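PDB 3ICJ: amidohydrolase 3 domain-containing protein from Pyrococcus furiosus, which probably hydrolyses carbon-nitrogen bonds other than peptide bonds, as a zinc-binding member of the amidohydrolase family whose natural substrate has not been identified. Local coordinates for residues 330-335 and 362-367; 342-347 and 368-373; 389-394 and 475-480. All blocks are in the same frame, centred on the assembly; numbering follows the deposited sequence.

Interaction 1. Residues 330-335 and 362-367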
# COMPACT_ATOMS: atom_id res chain seq x y z
N GLU A 330 -2.47 24.23 3.44
CA GLU A 330 -3.45 23.40 2.74
C GLU A 330 -3.66 22.08 3.47
O GLU A 330 -4.78 21.54 3.48
CB GLU A 330 -3.05 23.18 1.28
CG GLU A 330 -2.91 24.50 0.49
CD GLU A 330 -2.32 24.31 -0.90
OE1 GLU A 330 -1.30 23.61 -1.05
OE2 GLU A 330 -2.87 24.91 -1.86
N ILE A 331 -2.60 21.58 4.10
CA ILE A 331 -2.69 20.36 4.91
C ILE A 331 -3.47 20.67 6.19
O ILE A 331 -4.39 19.94 6.51
CB ILE A 331 -1.30 19.79 5.27
CG1 ILE A 331 -0.55 19.38 4.00
CG2 ILE A 331 -1.42 18.60 6.22
CD1 ILE A 331 0.88 19.07 4.24
N VAL A 332 -3.10 21.74 6.90
CA VAL A 332 -3.82 22.18 8.11
C VAL A 332 -5.33 22.36 7.86
O VAL A 332 -6.15 21.94 8.68
CB VAL A 332 -3.20 23.47 8.78
CG1 VAL A 332 -4.06 23.95 9.96
CG2 VAL A 332 -1.79 23.16 9.30
N GLU A 333 -5.69 22.93 6.70
CA GLU A 333 -7.12 23.09 6.31
C GLU A 333 -7.87 21.74 6.26
O GLU A 333 -8.99 21.63 6.76
CB GLU A 333 -7.21 23.83 4.97
CG GLU A 333 -8.57 24.49 4.64
CD GLU A 333 -9.47 23.61 3.79
OE1 GLU A 333 -10.68 23.93 3.67
OE2 GLU A 333 -8.99 22.59 3.22
N VAL A 334 -7.24 20.72 5.69
CA VAL A 334 -7.85 19.39 5.62
C VAL A 334 -7.93 18.76 7.00
O VAL A 334 -8.98 18.22 7.37
CB VAL A 334 -7.11 18.46 4.61
CG1 VAL A 334 -7.59 17.01 4.73
CG2 VAL A 334 -7.32 18.95 3.20
N ILE A 335 -6.84 18.86 7.77
CA ILE A 335 -6.81 18.39 9.16
C ILE A 335 -7.95 18.99 10.00
O ILE A 335 -8.60 18.29 10.79
CB ILE A 335 -5.43 18.66 9.85
CG1 ILE A 335 -4.33 17.80 9.22
CG2 ILE A 335 -5.49 18.36 11.34
CD1 ILE A 335 -2.90 18.20 9.68
N PHE A 362 1.36 19.20 11.33
CA PHE A 362 0.91 18.45 12.51
C PHE A 362 1.11 19.24 13.80
O PHE A 362 0.25 19.22 14.68
CB PHE A 362 1.60 17.08 12.62
CG PHE A 362 1.23 16.11 11.54
CD1 PHE A 362 -0.03 16.13 10.96
CD2 PHE A 362 2.15 15.15 11.11
CE1 PHE A 362 -0.37 15.22 9.96
CE2 PHE A 362 1.82 14.24 10.11
CZ PHE A 362 0.56 14.27 9.53
N GLU A 363 2.25 19.92 13.90
CA GLU A 363 2.56 20.78 15.04
C GLU A 363 1.53 21.88 15.21
O GLU A 363 1.02 22.08 16.31
CB GLU A 363 3.91 21.43 14.85
CG GLU A 363 4.99 20.90 15.75
CD GLU A 363 5.90 22.00 16.26
OE1 GLU A 363 5.91 22.24 17.48
OE2 GLU A 363 6.59 22.62 15.43
N GLU A 364 1.24 22.60 14.12
CA GLU A 364 0.36 23.77 14.16
C GLU A 364 -1.06 23.36 14.51
O GLU A 364 -1.71 24.01 15.32
CB GLU A 364 0.39 24.53 12.83
CG GLU A 364 -0.73 25.55 12.67
CD GLU A 364 -0.56 26.45 11.47
OE1 GLU A 364 0.60 26.76 11.10
OE2 GLU A 364 -1.59 26.85 10.89
N ALA A 365 -1.52 22.27 13.91
CA ALA A 365 -2.87 21.77 14.15
C ALA A 365 -3.00 20.96 15.45
O ALA A 365 -4.10 20.53 15.80
CB ALA A 365 -3.35 20.95 12.95
N GLU A 366 -1.88 20.74 16.14
CA GLU A 366 -1.79 19.95 17.38
C GLU A 366 -2.40 18.57 17.16
O GLU A 366 -3.20 18.10 17.96
CB GLU A 366 -2.44 20.68 18.57
CG GLU A 366 -1.72 21.97 18.92
CD GLU A 366 -2.58 22.93 19.73
OE1 GLU A 366 -3.64 23.38 19.23
OE2 GLU A 366 -2.19 23.24 20.86
N PHE A 367 -1.99 17.95 16.06
CA PHE A 367 -2.65 16.77 15.57
C PHE A 367 -1.58 15.71 15.35
O PHE A 367 -0.62 15.94 14.65
CB PHE A 367 -3.38 17.10 14.25
CG PHE A 367 -4.18 15.95 13.68
CD1 PHE A 367 -5.52 15.79 14.03
CD2 PHE A 367 -3.62 15.07 12.75
CE1 PHE A 367 -6.28 14.74 13.48
CE2 PHE A 367 -4.36 14.02 12.21
CZ PHE A 367 -5.70 13.86 12.59

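Interaction 2. Residues 342-347 and 368-373. With ZN (zinc ion), chain C.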
# COMPACT_ATOMS: atom_id res chain seq x y z
N GLY A 342 -13.56 12.89 13.42
CA GLY A 342 -12.76 11.85 14.07
C GLY A 342 -11.85 11.08 13.11
O GLY A 342 -11.41 9.97 13.42
N LEU A 343 -11.56 11.66 11.94
CA LEU A 343 -10.79 10.94 10.92
C LEU A 343 -9.29 11.15 11.09
O LEU A 343 -8.85 12.24 11.45
CB LEU A 343 -11.22 11.36 9.50
CG LEU A 343 -12.64 10.98 9.06
CD1 LEU A 343 -13.03 11.71 7.77
CD2 LEU A 343 -12.75 9.46 8.87
N ASP A 344 -8.51 10.09 10.86
CA ASP A 344 -7.04 10.17 10.76
C ASP A 344 -6.59 10.94 9.50
O ASP A 344 -7.32 11.04 8.50
CB ASP A 344 -6.44 8.75 10.74
CG ASP A 344 -4.95 8.71 11.16
OD1 ASP A 344 -4.42 9.72 11.70
OD2 ASP A 344 -4.33 7.65 10.96
N VAL A 345 -5.37 11.48 9.53
CA VAL A 345 -4.79 12.09 8.33
C VAL A 345 -3.42 11.46 8.06
O VAL A 345 -2.53 11.42 8.94
CB VAL A 345 -4.66 13.65 8.49
CG1 VAL A 345 -4.03 14.29 7.25
CG2 VAL A 345 -6.02 14.29 8.78
N ALA A 346 -3.27 10.93 6.85
CA ALA A 346 -2.02 10.34 6.40
C ALA A 346 -1.46 11.22 5.31
O ALA A 346 -2.16 11.58 4.37
CB ALA A 346 -2.25 8.94 5.88
N VAL A 347 -0.18 11.57 5.46
CA VAL A 347 0.47 12.52 4.59
C VAL A 347 1.72 11.89 3.95
O VAL A 347 2.67 11.55 4.65
CB VAL A 347 0.86 13.79 5.41
CG1 VAL A 347 1.70 14.71 4.61
CG2 VAL A 347 -0.40 14.51 5.93
N SER A 368 -1.75 14.54 15.94
CA SER A 368 -0.74 13.50 15.76
C SER A 368 -1.11 12.61 14.56
O SER A 368 -1.89 11.67 14.70
CB SER A 368 -0.54 12.70 17.05
OG SER A 368 0.80 12.23 17.14
N GLY A 369 -0.58 12.95 13.39
CA GLY A 369 -0.96 12.26 12.17
C GLY A 369 0.02 11.16 11.85
O GLY A 369 0.84 10.78 12.70
N ARG A 370 -0.08 10.63 10.64
CA ARG A 370 0.89 9.70 10.17
C ARG A 370 1.55 10.21 8.90
O ARG A 370 0.95 10.96 8.12
CB ARG A 370 0.32 8.26 10.00
CG ARG A 370 -0.94 8.15 9.22
CD ARG A 370 -1.47 6.71 9.15
NE ARG A 370 -0.76 5.93 8.12
CZ ARG A 370 -1.05 4.67 7.79
NH1 ARG A 370 -2.01 4.02 8.43
NH2 ARG A 370 -0.36 4.07 6.84
N ILE A 371 2.79 9.76 8.69
CA ILE A 371 3.54 10.08 7.48
C ILE A 371 3.80 8.78 6.71
O ILE A 371 4.27 7.79 7.28
CB ILE A 371 4.89 10.86 7.81
CG1 ILE A 371 4.59 12.26 8.31
CG2 ILE A 371 5.82 10.92 6.58
CD1 ILE A 371 5.84 13.00 8.85
N GLU A 372 3.45 8.79 5.43
CA GLU A 372 3.73 7.69 4.54
C GLU A 372 5.09 7.94 3.89
O GLU A 372 5.37 9.05 3.43
CB GLU A 372 2.66 7.63 3.42
CG GLU A 372 1.24 7.80 3.94
CD GLU A 372 0.95 6.83 5.08
OE1 GLU A 372 0.98 5.61 4.84
OE2 GLU A 372 0.72 7.30 6.22
N HIS A 373 5.90 6.88 3.87
CA HIS A 373 7.27 6.81 3.31
C HIS A 373 8.36 7.33 4.24
O HIS A 373 9.23 6.56 4.64
CB HIS A 373 7.38 7.40 1.88
CG HIS A 373 6.28 6.93 0.97
ND1 HIS A 373 6.10 5.61 0.65
CD2 HIS A 373 5.27 7.61 0.37
CE1 HIS A 373 5.04 5.49 -0.14
NE2 HIS A 373 4.52 6.69 -0.32
ZN ZN C . 2.85 7.88 -1.56

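Interaction 3. Residues 389-394 and 475-480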
# COMPACT_ATOMS: atom_id res chain seq x y z
N LYS A 389 5.09 12.35 18.30
CA LYS A 389 4.62 10.93 18.21
C LYS A 389 3.97 10.62 16.85
O LYS A 389 2.95 9.91 16.78
CB LYS A 389 3.66 10.59 19.37
CG LYS A 389 4.17 10.93 20.79
CD LYS A 389 3.07 10.69 21.82
CE LYS A 389 3.61 10.68 23.25
NZ LYS A 389 3.76 12.05 23.80
N VAL A 390 4.56 11.15 15.78
CA VAL A 390 4.07 10.92 14.42
C VAL A 390 4.26 9.46 14.04
O VAL A 390 5.36 8.90 14.20
CB VAL A 390 4.82 11.79 13.38
CG1 VAL A 390 4.16 11.66 12.00
CG2 VAL A 390 4.84 13.25 13.83
N ARG A 391 3.19 8.84 13.56
CA ARG A 391 3.25 7.46 13.12
C ARG A 391 3.79 7.44 11.70
O ARG A 391 3.55 8.38 10.93
CB ARG A 391 1.86 6.85 13.19
CG ARG A 391 1.36 6.67 14.63
CD ARG A 391 -0.15 6.56 14.71
NE ARG A 391 -0.83 7.85 14.55
CZ ARG A 391 -1.74 8.13 13.61
NH1 ARG A 391 -2.13 7.20 12.75
NH2 ARG A 391 -2.30 9.33 13.55
N ILE A 392 4.55 6.41 11.35
CA ILE A 392 5.24 6.34 10.06
C ILE A 392 4.99 4.98 9.40
O ILE A 392 5.11 3.94 10.02
CB ILE A 392 6.77 6.59 10.19
CG1 ILE A 392 7.05 8.04 10.62
CG2 ILE A 392 7.48 6.33 8.86
CD1 ILE A 392 8.47 8.28 11.14
N SER A 393 4.59 5.02 8.13
CA SER A 393 4.50 3.81 7.33
C SER A 393 5.65 3.79 6.32
O SER A 393 5.73 4.66 5.44
CB SER A 393 3.16 3.74 6.63
OG SER A 393 2.90 2.41 6.25
N ALA A 394 6.52 2.80 6.44
CA ALA A 394 7.71 2.68 5.59
C ALA A 394 7.67 1.38 4.78
O ALA A 394 7.08 0.39 5.20
CB ALA A 394 8.96 2.76 6.43
N ALA A 475 -0.42 -2.21 12.67
CA ALA A 475 -1.69 -2.02 13.36
C ALA A 475 -1.71 -0.72 14.15
O ALA A 475 -2.68 0.04 14.07
CB ALA A 475 -1.99 -3.21 14.27
N GLN A 476 -0.64 -0.46 14.90
CA GLN A 476 -0.54 0.77 15.71
C GLN A 476 -0.51 2.01 14.86
O GLN A 476 -1.10 3.02 15.21
CB GLN A 476 0.65 0.73 16.65
CG GLN A 476 0.44 -0.26 17.76
CD GLN A 476 0.98 0.21 19.06
OE1 GLN A 476 2.18 0.06 19.34
NE2 GLN A 476 0.11 0.79 19.88
N VAL A 477 0.15 1.91 13.71
CA VAL A 477 0.29 3.00 12.77
C VAL A 477 -1.07 3.32 12.13
O VAL A 477 -1.35 4.47 11.80
CB VAL A 477 1.45 2.68 11.78
CG1 VAL A 477 1.32 3.41 10.47
CG2 VAL A 477 2.76 3.02 12.49
N THR A 478 -1.92 2.29 12.02
CA THR A 478 -3.28 2.41 11.47
C THR A 478 -4.37 2.54 12.57
O THR A 478 -5.56 2.35 12.31
CB THR A 478 -3.54 1.20 10.50
OG1 THR A 478 -2.35 0.98 9.69
CG2 THR A 478 -4.71 1.47 9.55
N LEU A 479 -3.96 2.85 13.81
CA LEU A 479 -4.87 3.07 14.94
C LEU A 479 -5.86 1.92 15.19
O LEU A 479 -7.03 2.15 15.51
CB LEU A 479 -5.61 4.40 14.79
CG LEU A 479 -4.76 5.67 14.56
CD1 LEU A 479 -5.70 6.87 14.38
CD2 LEU A 479 -3.77 5.94 15.74
N ALA A 480 -5.35 0.70 15.03
CA ALA A 480 -6.12 -0.55 15.12
C ALA A 480 -5.60 -1.33 16.31
O ALA A 480 -4.72 -2.20 16.17
CB ALA A 480 -5.91 -1.35 13.85

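Interaction 1. Residues 330-335 and 362-367
The helix carrying Val-332 and Ile-335 comes alongside the last turn of the helix that carries Phe-362 and Ala-365, the two backbones approaching to 6.1 Å between the CA atoms of Val-332 and Ala-365. A small residue at the closest point lets them come together, and Ile-335 does most of the filling. With chi1 at -68° its CG1 lies beside the backbone N and CG2 anti to it, and the two branches diverge. CG2 rests on the CB of Ala-365 at 3.7 Å and sits over one face of the Phe-367 ring, 3.9 Å from the centroid and 25° off the ring normal, a CH-pi contact. Ile-335 CD1 meets the edge of the Phe-362 ring, 3.8 Å from Phe-362 CD1. Both helices belong to the outer layer of the beta/alpha barrel of the amidohydrolase fold, being the helices just before and just after strand 346-349. Helix 352-365 closes with a Schellman motif, Glu-366 taking positive phi, and this turn brings Phe-367 back toward Ile-335. Toward solvent, both methyl groups of Val-332 lie against the carboxylate of Glu-364, with CG1 3.9 Å from OE2, while OE1 of Glu-364 forms a salt bridge with Lys-328.

Interaction 2. Residues 342-347 and 368-373
Ala-346 pairs with Arg-370, and Val-347 with Ile-371, as neighbours in two parallel strands. The backbone bond from Arg-370 N to Val-345 O is nearly straight, 176° at the hydrogen, and Val-347 N in turn reaches Arg-370 O at 3.0 Å. Glu-372 N, where the chain turns a corner, approaches Val-347 O from above the carbonyl plane. On the sheet face bearing Ala-346 and Arg-370, the alanine methyl packs against Arg-370 CG at 3.7 Å and meets Glu-372 OE2 at 3.4 Å. Arg-370 forms a two-pronged salt bridge with Glu-372, NE bonding to OE2 at 2.8 Å and NH2 to OE1 at 2.9 Å, both oxygens being met on their syn sides. A bend at chi3 (-80°) turns the guanidinium toward Glu-372. Asp-344 OD2 lies 3.5 Å from the aliphatic CD of Arg-370, a packing contact, and is hydrogen-bonded to Tyr-268.

Farther out, Glu-372 OE1 accepts a hydrogen bond from zinc ligand His-101, so Arg-370 probably helps to position a carboxylate of the zinc site's second shell. The next residue, His-373, binds zinc through NE2 at 2.4 Å, sharing that metal with His-348 and the carboxylated Lys-296, and its ND1 is hydrogen-bonded to Gln-395. The two strands and helix 352-365 form a beta-alpha-beta unit: the helix covers Val-347 and Ile-371 with Ala-358 and Phe-362, while strand 391-394 runs alongside strand 370-371.

Interaction 3. Residues 389-394 and 475-480
The polar part of this contact is one hydrogen bond, from Arg-391 NH1 to the backbone oxygen of Val-477, 3.0 Å long. The oxygen lies at the edge of the guanidinium, close to its plane, but the donor is tilted 33° from the plane of the carbonyl. The arginine chain bends at chi3 (-76°), which swings the charged group toward the helix end; Arg-391 CD passes 3.7 Å from the backbone O of Gln-476. The other terminal nitrogen, NH2, turns to Asp-344 in a salt bridge and to the backbone oxygen of Ser-368, so the buried charge has partners on two sides.

Van der Waals packing supplements this. Leu-479 crosses Arg-391 at about a right angle and lays CD2 over one guanidinium face, 3.7 Å from CZ. Val-477 turns CG2 toward the strand, 4.0 Å from Arg-391 CB and 3.5 Å from the backbone oxygen of Ile-392, and its CG1 comes within 4.3 Å of Ser-393 CB.

Leu-479 owes its place to a Schellman motif: its phi is positive, and Ala-480 N bonds back to Ala-475 O at 2.9 Å. The contact thus sets the C-terminal end of helix 463-477 against strand 391-394 of the amidohydrolase beta/alpha barrel, with Ser-393 beside zinc ligand His-101.

The three contacts run from the outer surface of the barrel inward. Interaction 1, partly buried, joins two helices by apolar packing, with a carboxylate only at its solvent side; interactions 2 and 3 are both buried, interaction 2 built on strand-to-strand backbone bonds, interaction 3 on an arginine that reaches a helix end. Phe-362 connects the layers: its CZ packs 3.6 Å from Arg-370 O in interaction 2, and its ring touches Val-390 of interaction 3. Interactions 2 and 3 share a sheet, strands 370-371 and 391-394 being neighbours, and are tied by His-373 N and Ser-393 O, 2.7 Å apart, a probable hydrogen bond. Interaction 2 alone includes a zinc ligand, whereas interaction 3 flanks the metal site.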